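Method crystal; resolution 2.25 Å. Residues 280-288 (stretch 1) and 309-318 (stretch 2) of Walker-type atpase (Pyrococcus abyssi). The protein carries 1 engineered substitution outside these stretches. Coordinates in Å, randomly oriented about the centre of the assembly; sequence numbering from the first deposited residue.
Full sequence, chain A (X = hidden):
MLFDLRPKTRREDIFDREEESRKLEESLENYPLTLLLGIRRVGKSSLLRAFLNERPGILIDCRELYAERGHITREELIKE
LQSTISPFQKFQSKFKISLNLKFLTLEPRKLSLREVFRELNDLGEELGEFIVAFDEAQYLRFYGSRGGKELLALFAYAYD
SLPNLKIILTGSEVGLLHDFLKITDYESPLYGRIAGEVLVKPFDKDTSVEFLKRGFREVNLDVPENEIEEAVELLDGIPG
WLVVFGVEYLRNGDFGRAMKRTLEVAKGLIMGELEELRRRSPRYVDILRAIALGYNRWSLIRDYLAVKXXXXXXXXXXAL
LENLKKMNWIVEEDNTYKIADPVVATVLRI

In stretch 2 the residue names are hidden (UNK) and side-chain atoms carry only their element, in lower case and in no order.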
ATOM      1  N   ARG A 280      10.742  -9.002  15.940  1.00 36.01           N
ATOM      2  CA  ARG A 280       9.520  -9.223  16.714  1.00 35.78           C
ATOM      3  C   ARG A 280       9.465 -10.646  17.253  1.00 34.77           C
ATOM      4  O   ARG A 280       9.344 -10.862  18.461  1.00 34.67           O
ATOM      5  CB  ARG A 280       8.281  -8.931  15.865  1.00 35.40           C
ATOM      6  CG  ARG A 280       8.082  -7.470  15.534  1.00 37.08           C
ATOM      7  CD  ARG A 280       6.927  -7.252  14.555  1.00 37.97           C
ATOM      8  NE  ARG A 280       5.710  -7.970  14.948  1.00 43.28           N
ATOM      9  CZ  ARG A 280       4.470  -7.584  14.641  1.00 45.09           C
ATOM     10  NH1 ARG A 280       4.270  -6.469  13.938  1.00 46.01           N
ATOM     11  NH2 ARG A 280       3.426  -8.302  15.048  1.00 44.44           N
ATOM     12  N   SER A 281       9.545 -11.616  16.346  1.00 33.96           N
ATOM     13  CA  SER A 281       9.674 -13.008  16.716  1.00 32.71           C
ATOM     14  C   SER A 281      10.329 -13.776  15.574  1.00 32.55           C
ATOM     15  O   SER A 281       9.884 -13.674  14.435  1.00 32.04           O
ATOM     16  CB  SER A 281       8.302 -13.600  17.052  1.00 32.70           C
ATOM     17  OG  SER A 281       8.386 -14.996  17.256  1.00 31.90           O
ATOM     18  N   PRO A 282      11.385 -14.561  15.879  1.00 32.63           N
ATOM     19  CA  PRO A 282      12.003 -15.445  14.875  1.00 32.58           C
ATOM     20  C   PRO A 282      10.977 -16.419  14.297  1.00 32.47           C
ATOM     21  O   PRO A 282      11.088 -16.833  13.134  1.00 32.28           O
ATOM     22  CB  PRO A 282      13.056 -16.217  15.683  1.00 32.96           C
ATOM     23  CG  PRO A 282      13.330 -15.360  16.882  1.00 32.29           C
ATOM     24  CD  PRO A 282      12.051 -14.665  17.194  1.00 32.26           C
ATOM     25  N   ARG A 283       9.995 -16.774  15.123  1.00 32.30           N
ATOM     26  CA  ARG A 283       8.877 -17.635  14.735  1.00 32.30           C
ATOM     27  C   ARG A 283       8.165 -17.230  13.439  1.00 31.92           C
ATOM     28  O   ARG A 283       7.858 -18.086  12.615  1.00 32.42           O
ATOM     29  CB  ARG A 283       7.872 -17.724  15.887  1.00 32.30           C
ATOM     30  CG  ARG A 283       7.872 -19.039  16.659  1.00 34.15           C
ATOM     31  CD  ARG A 283       9.198 -19.775  16.604  1.00 34.99           C
ATOM     32  NE  ARG A 283      10.010 -19.363  17.723  1.00 38.61           N
ATOM     33  CZ  ARG A 283      11.325 -19.196  17.700  1.00 39.15           C
ATOM     34  NH1 ARG A 283      12.038 -19.408  16.599  1.00 38.86           N
ATOM     35  NH2 ARG A 283      11.921 -18.805  18.803  1.00 39.87           N
ATOM     36  N   TYR A 284       7.900 -15.937  13.264  1.00 31.79           N
ATOM     37  CA  TYR A 284       7.245 -15.429  12.041  1.00 31.13           C
ATOM     38  C   TYR A 284       7.920 -15.917  10.769  1.00 30.51           C
ATOM     39  O   TYR A 284       7.257 -16.396   9.871  1.00 30.30           O
ATOM     40  CB  TYR A 284       7.202 -13.898  12.016  1.00 31.19           C
ATOM     41  CG  TYR A 284       6.171 -13.258  12.912  1.00 31.36           C
ATOM     42  CD1 TYR A 284       4.830 -13.652  12.867  1.00 31.12           C
ATOM     43  CD2 TYR A 284       6.528 -12.219  13.774  1.00 31.07           C
ATOM     44  CE1 TYR A 284       3.873 -13.042  13.680  1.00 32.00           C
ATOM     45  CE2 TYR A 284       5.587 -11.609  14.592  1.00 31.86           C
ATOM     46  CZ  TYR A 284       4.262 -12.027  14.544  1.00 32.00           C
ATOM     47  OH  TYR A 284       3.330 -11.427  15.360  1.00 32.35           O
ATOM     48  N   VAL A 285       9.242 -15.785  10.706  1.00 30.50           N
ATOM     49  CA  VAL A 285      10.008 -16.180   9.521  1.00 30.56           C
ATOM     50  C   VAL A 285      10.069 -17.702   9.346  1.00 30.06           C
ATOM     51  O   VAL A 285      10.017 -18.205   8.220  1.00 30.13           O
ATOM     52  CB  VAL A 285      11.419 -15.571   9.510  1.00 30.26           C
ATOM     53  CG1 VAL A 285      12.123 -15.891   8.200  1.00 30.88           C
ATOM     54  CG2 VAL A 285      11.333 -14.069   9.695  1.00 31.72           C
ATOM     55  N   ASP A 286      10.171 -18.412  10.468  1.00 29.58           N
ATOM     56  CA  ASP A 286      10.102 -19.877  10.505  1.00 28.89           C
ATOM     57  C   ASP A 286       8.782 -20.383   9.910  1.00 28.07           C
ATOM     58  O   ASP A 286       8.777 -21.343   9.144  1.00 27.70           O
ATOM     59  CB  ASP A 286      10.249 -20.387  11.944  1.00 28.91           C
ATOM     60  CG  ASP A 286      11.700 -20.326  12.464  1.00 32.01           C
ATOM     61  OD1 ASP A 286      12.644 -20.034  11.695  1.00 33.35           O
ATOM     62  OD2 ASP A 286      11.894 -20.590  13.673  1.00 35.84           O
ATOM     63  N   ILE A 287       7.673 -19.749  10.289  1.00 27.41           N
ATOM     64  CA  ILE A 287       6.342 -20.134   9.821  1.00 26.96           C
ATOM     65  C   ILE A 287       6.200 -19.856   8.319  1.00 27.00           C
ATOM     66  O   ILE A 287       5.687 -20.681   7.568  1.00 27.02           O
ATOM     67  CB  ILE A 287       5.231 -19.423  10.634  1.00 27.23           C
ATOM     68  CG1 ILE A 287       5.235 -19.911  12.094  1.00 26.70           C
ATOM     69  CG2 ILE A 287       3.862 -19.625   9.994  1.00 26.16           C
ATOM     70  CD1 ILE A 287       4.291 -19.131  13.041  1.00 26.39           C
ATOM     71  N   LEU A 288       6.688 -18.694   7.906  1.00 27.36           N
ATOM     72  CA  LEU A 288       6.713 -18.257   6.515  1.00 27.47           C
ATOM     73  C   LEU A 288       7.513 -19.214   5.634  1.00 27.86           C
ATOM     74  O   LEU A 288       7.030 -19.667   4.593  1.00 27.27           O
ATOM     75  CB  LEU A 288       7.298 -16.849   6.456  1.00 27.93           C
ATOM     76  CG  LEU A 288       6.383 -15.639   6.169  1.00 28.67           C
ATOM     77  CD1 LEU A 288       4.891 -15.884   6.327  1.00 27.37           C
ATOM     78  CD2 LEU A 288       6.808 -14.368   6.872  1.00 27.07           C
ATOM     79  N   UNK A 309      13.246 -27.782  16.011  1.00 35.39           N
ATOM     80  CA  UNK A 309      13.698 -27.241  17.289  1.00 36.49           C
ATOM     81  C   UNK A 309      12.663 -26.511  18.129  1.00 37.44           C
ATOM     82  O   UNK A 309      12.626 -26.670  19.351  1.00 37.84           O
ATOM     83  N   UNK A 310      11.818 -25.708  17.498  1.00 38.15           N
ATOM     84  CA  UNK A 310      10.854 -24.911  18.258  1.00 39.05           C
ATOM     85  C   UNK A 310       9.419 -25.454  18.237  1.00 39.11           C
ATOM     86  O   UNK A 310       8.721 -25.369  17.222  1.00 39.73           O
ATOM     87  c   UNK A 310      10.880 -23.418  17.860  1.00 39.16           C
ATOM     88  o   UNK A 310      12.194 -22.883  18.086  1.00 39.88           O
ATOM     89  c   UNK A 310       9.887 -22.632  18.715  1.00 40.46           C
ATOM     90  N   UNK A 311       8.999 -26.013  19.370  1.00 39.03           N
ATOM     91  CA  UNK A 311       7.606 -26.373  19.604  1.00 38.74           C
ATOM     92  C   UNK A 311       6.814 -25.106  19.958  1.00 38.30           C
ATOM     93  O   UNK A 311       7.103 -24.441  20.961  1.00 38.44           O
ATOM     94  c   UNK A 311       7.774 -31.290  21.055  1.00 39.74           C
ATOM     95  c   UNK A 311       7.827 -28.843  20.325  1.00 39.10           C
ATOM     96  c   UNK A 311       7.605 -29.826  21.486  1.00 39.32           C
ATOM     97  c   UNK A 311       7.498 -27.405  20.736  1.00 38.62           C
ATOM     98  n   UNK A 311       7.343 -32.240  22.137  1.00 39.80           N
ATOM     99  N   UNK A 312       5.833 -24.772  19.121  1.00 37.37           N
ATOM    100  CA  UNK A 312       4.986 -23.604  19.345  1.00 36.56           C
ATOM    101  C   UNK A 312       3.636 -24.044  19.931  1.00 36.13           C
ATOM    102  O   UNK A 312       2.938 -24.845  19.320  1.00 36.55           O
ATOM    103  c   UNK A 312       5.950 -21.714  16.037  1.00 36.42           C
ATOM    104  c   UNK A 312       4.755 -22.802  18.029  1.00 36.76           C
ATOM    105  c   UNK A 312       4.042 -21.479  18.314  1.00 35.90           C
ATOM    106  c   UNK A 312       6.079 -22.577  17.277  1.00 36.28           C
ATOM    107  N   UNK A 313       3.270 -23.527  21.121  1.00 35.48           N
ATOM    108  CA  UNK A 313       1.937 -23.799  21.668  1.00 35.06           C
ATOM    109  C   UNK A 313       0.821 -23.368  20.717  1.00 34.77           C
ATOM    110  O   UNK A 313       0.984 -22.409  19.950  1.00 34.59           O
ATOM    111  c   UNK A 313       3.308 -22.718  23.314  1.00 35.27           C
ATOM    112  c   UNK A 313       1.888 -22.947  22.942  1.00 34.96           C
ATOM    113  c   UNK A 313       4.065 -22.662  22.013  1.00 35.42           C
ATOM    114  N   UNK A 314      -0.301 -24.070  20.800  1.00 34.30           N
ATOM    115  CA  UNK A 314      -1.449 -23.894  19.918  1.00 34.20           C
ATOM    116  C   UNK A 314      -2.058 -22.476  19.928  1.00 33.48           C
ATOM    117  O   UNK A 314      -2.316 -21.910  18.851  1.00 33.02           O
ATOM    118  c   UNK A 314      -2.506 -24.964  20.239  1.00 34.69           C
ATOM    119  o   UNK A 314      -2.547 -27.501  17.852  1.00 37.87           O
ATOM    120  c   UNK A 314      -3.075 -27.025  18.885  1.00 38.25           C
ATOM    121  c   UNK A 314      -3.203 -25.520  19.013  1.00 37.14           C
ATOM    122  o   UNK A 314      -3.514 -27.733  19.818  1.00 40.64           O
ATOM    123  N   UNK A 315      -2.300 -21.897  21.132  1.00 32.66           N
ATOM    124  CA  UNK A 315      -2.703 -20.481  21.181  1.00 32.13           C
ATOM    125  C   UNK A 315      -1.680 -19.499  20.567  1.00 31.55           C
ATOM    126  O   UNK A 315      -2.081 -18.559  19.901  1.00 30.87           O
ATOM    127  c   UNK A 315      -2.908 -20.223  22.685  1.00 32.18           C
ATOM    128  c   UNK A 315      -2.299 -22.506  22.483  1.00 32.43           C
ATOM    129  c   UNK A 315      -3.198 -21.599  23.260  1.00 32.18           C
ATOM    130  N   UNK A 316      -0.386 -19.724  20.779  1.00 31.34           N
ATOM    131  CA  UNK A 316       0.659 -18.895  20.151  1.00 31.43           C
ATOM    132  C   UNK A 316       0.654 -19.018  18.635  1.00 30.46           C
ATOM    133  O   UNK A 316       0.670 -18.007  17.919  1.00 30.33           O
ATOM    134  n   UNK A 316       4.681 -17.164  20.201  1.00 42.21           N
ATOM    135  n   UNK A 316       6.776 -16.318  19.737  1.00 44.72           N
ATOM    136  c   UNK A 316       2.052 -19.265  20.670  1.00 31.78           C
ATOM    137  c   UNK A 316       3.242 -17.060  20.468  1.00 38.75           C
ATOM    138  n   UNK A 316       4.999 -14.882  19.946  1.00 43.49           N
ATOM    139  c   UNK A 316       2.748 -18.162  21.413  1.00 34.81           C
ATOM    140  c   UNK A 316       5.481 -16.122  19.958  1.00 43.52           C
ATOM    141  N   UNK A 317       0.621 -20.259  18.150  1.00 29.48           N
ATOM    142  CA  UNK A 317       0.571 -20.511  16.718  1.00 29.04           C
ATOM    143  C   UNK A 317      -0.611 -19.797  16.055  1.00 28.66           C
ATOM    144  O   UNK A 317      -0.463 -19.228  14.975  1.00 28.54           O
ATOM    145  c   UNK A 317       0.566 -22.018  16.397  1.00 28.73           C
ATOM    146  c   UNK A 317       1.781 -21.701  14.187  1.00 26.91           C
ATOM    147  c   UNK A 317       0.569 -22.324  14.877  1.00 28.77           C
ATOM    148  c   UNK A 317       0.458 -23.831  14.587  1.00 29.02           C
ATOM    149  N   UNK A 318      -1.768 -19.827  16.712  1.00 28.54           N
ATOM    150  CA  UNK A 318      -2.969 -19.184  16.196  1.00 28.86           C
ATOM    151  C   UNK A 318      -2.759 -17.674  16.072  1.00 28.31           C
ATOM    152  O   UNK A 318      -3.093 -17.078  15.039  1.00 27.07           O
ATOM    153  c   UNK A 318      -5.463 -18.800  16.580  1.00 31.63           C
ATOM    154  c   UNK A 318      -6.291 -19.403  15.626  1.00 33.77           C
ATOM    155  c   UNK A 318      -4.201 -19.489  17.072  1.00 29.57           C
ATOM    156  c   UNK A 318      -5.819 -17.535  17.050  1.00 33.86           C
ATOM    157  c   UNK A 318      -7.453 -18.763  15.156  1.00 33.19           C
ATOM    158  c   UNK A 318      -7.782 -17.506  15.635  1.00 34.18           C
ATOM    159  o   UNK A 318      -8.933 -16.867  15.185  1.00 34.25           O
ATOM    160  c   UNK A 318      -6.968 -16.883  16.584  1.00 35.03           C
TER

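Position 309 has no side-chain atoms. Its phi is positive, 127°, where a CB would be jammed against the preceding carbonyl O. This is G309.

Position 310 has one carbon carrying one oxygen and one carbon. Its CA-to-CB bond points toward stretch 1. The branch carbon lies over one face of the R283 guanidinium, 3.4 Å from R283 NE. A hydroxyl and a methyl on a branched CB make T310. The atom over the guanidinium is CG2.

Position 311 has four carbons in a row ending in nitrogen. Its CA-to-CB bond points away, and it touches nothing on stretch 1. This is K311, extended from chi2 onward.

Position 312 has four carbons, forked at the first, with one arm two carbons long. The end of that arm is 3.4 Å from R283 CG and 4.3 Å from I287 CD1. This is I312, and the arm ends in CD1.

Position 313 has three carbons closing a ring onto the backbone N. It makes no contact with stretch 1. This is P313, at the N-cap position of the next helix.

Position 314 has three carbons, the third carrying two oxygens. It is out of reach of stretch 1. This is E314.

Position 315 again has three carbons closing onto the backbone N, far from stretch 1. This is P315.

Position 316 has three carbons, a nitrogen, then a carbon carrying two more nitrogens. Its CA-to-CB bond points sideways, but its end comes nearer. One terminal nitrogen of position 316 lies 3.2 Å from S281 OG and 4.2 Å from R283 CB. This guanidinium makes it R316. The nitrogen is NH2, and it gives S281 OG a weak hydrogen bond.

Position 317 has four carbons, forked at the second. One fork tip lies 3.8 Å from I287 CD1. This is L317, and the tip is CD1.

Position 318 has one carbon, then a six-carbon ring bearing one oxygen. It is out of reach of stretch 1. This is Y318.

The contact is small, burying 304 Å² over both sides. I287 meets I312 and L317 in an apolar patch. R283 lies along T310 and I312, using its carbon chain as well as its guanidinium. Its charge is met within its own helix, where R283 NH1 forms a salt bridge with D286 OD2 at 3.2 Å. S281 OG also accepts a weak capping bond from R283 N at 3.2 Å, so one hydroxyl oxygen serves both the helix start and R316.

Stretch 2, residues 309-318: GTKIPEPRLY
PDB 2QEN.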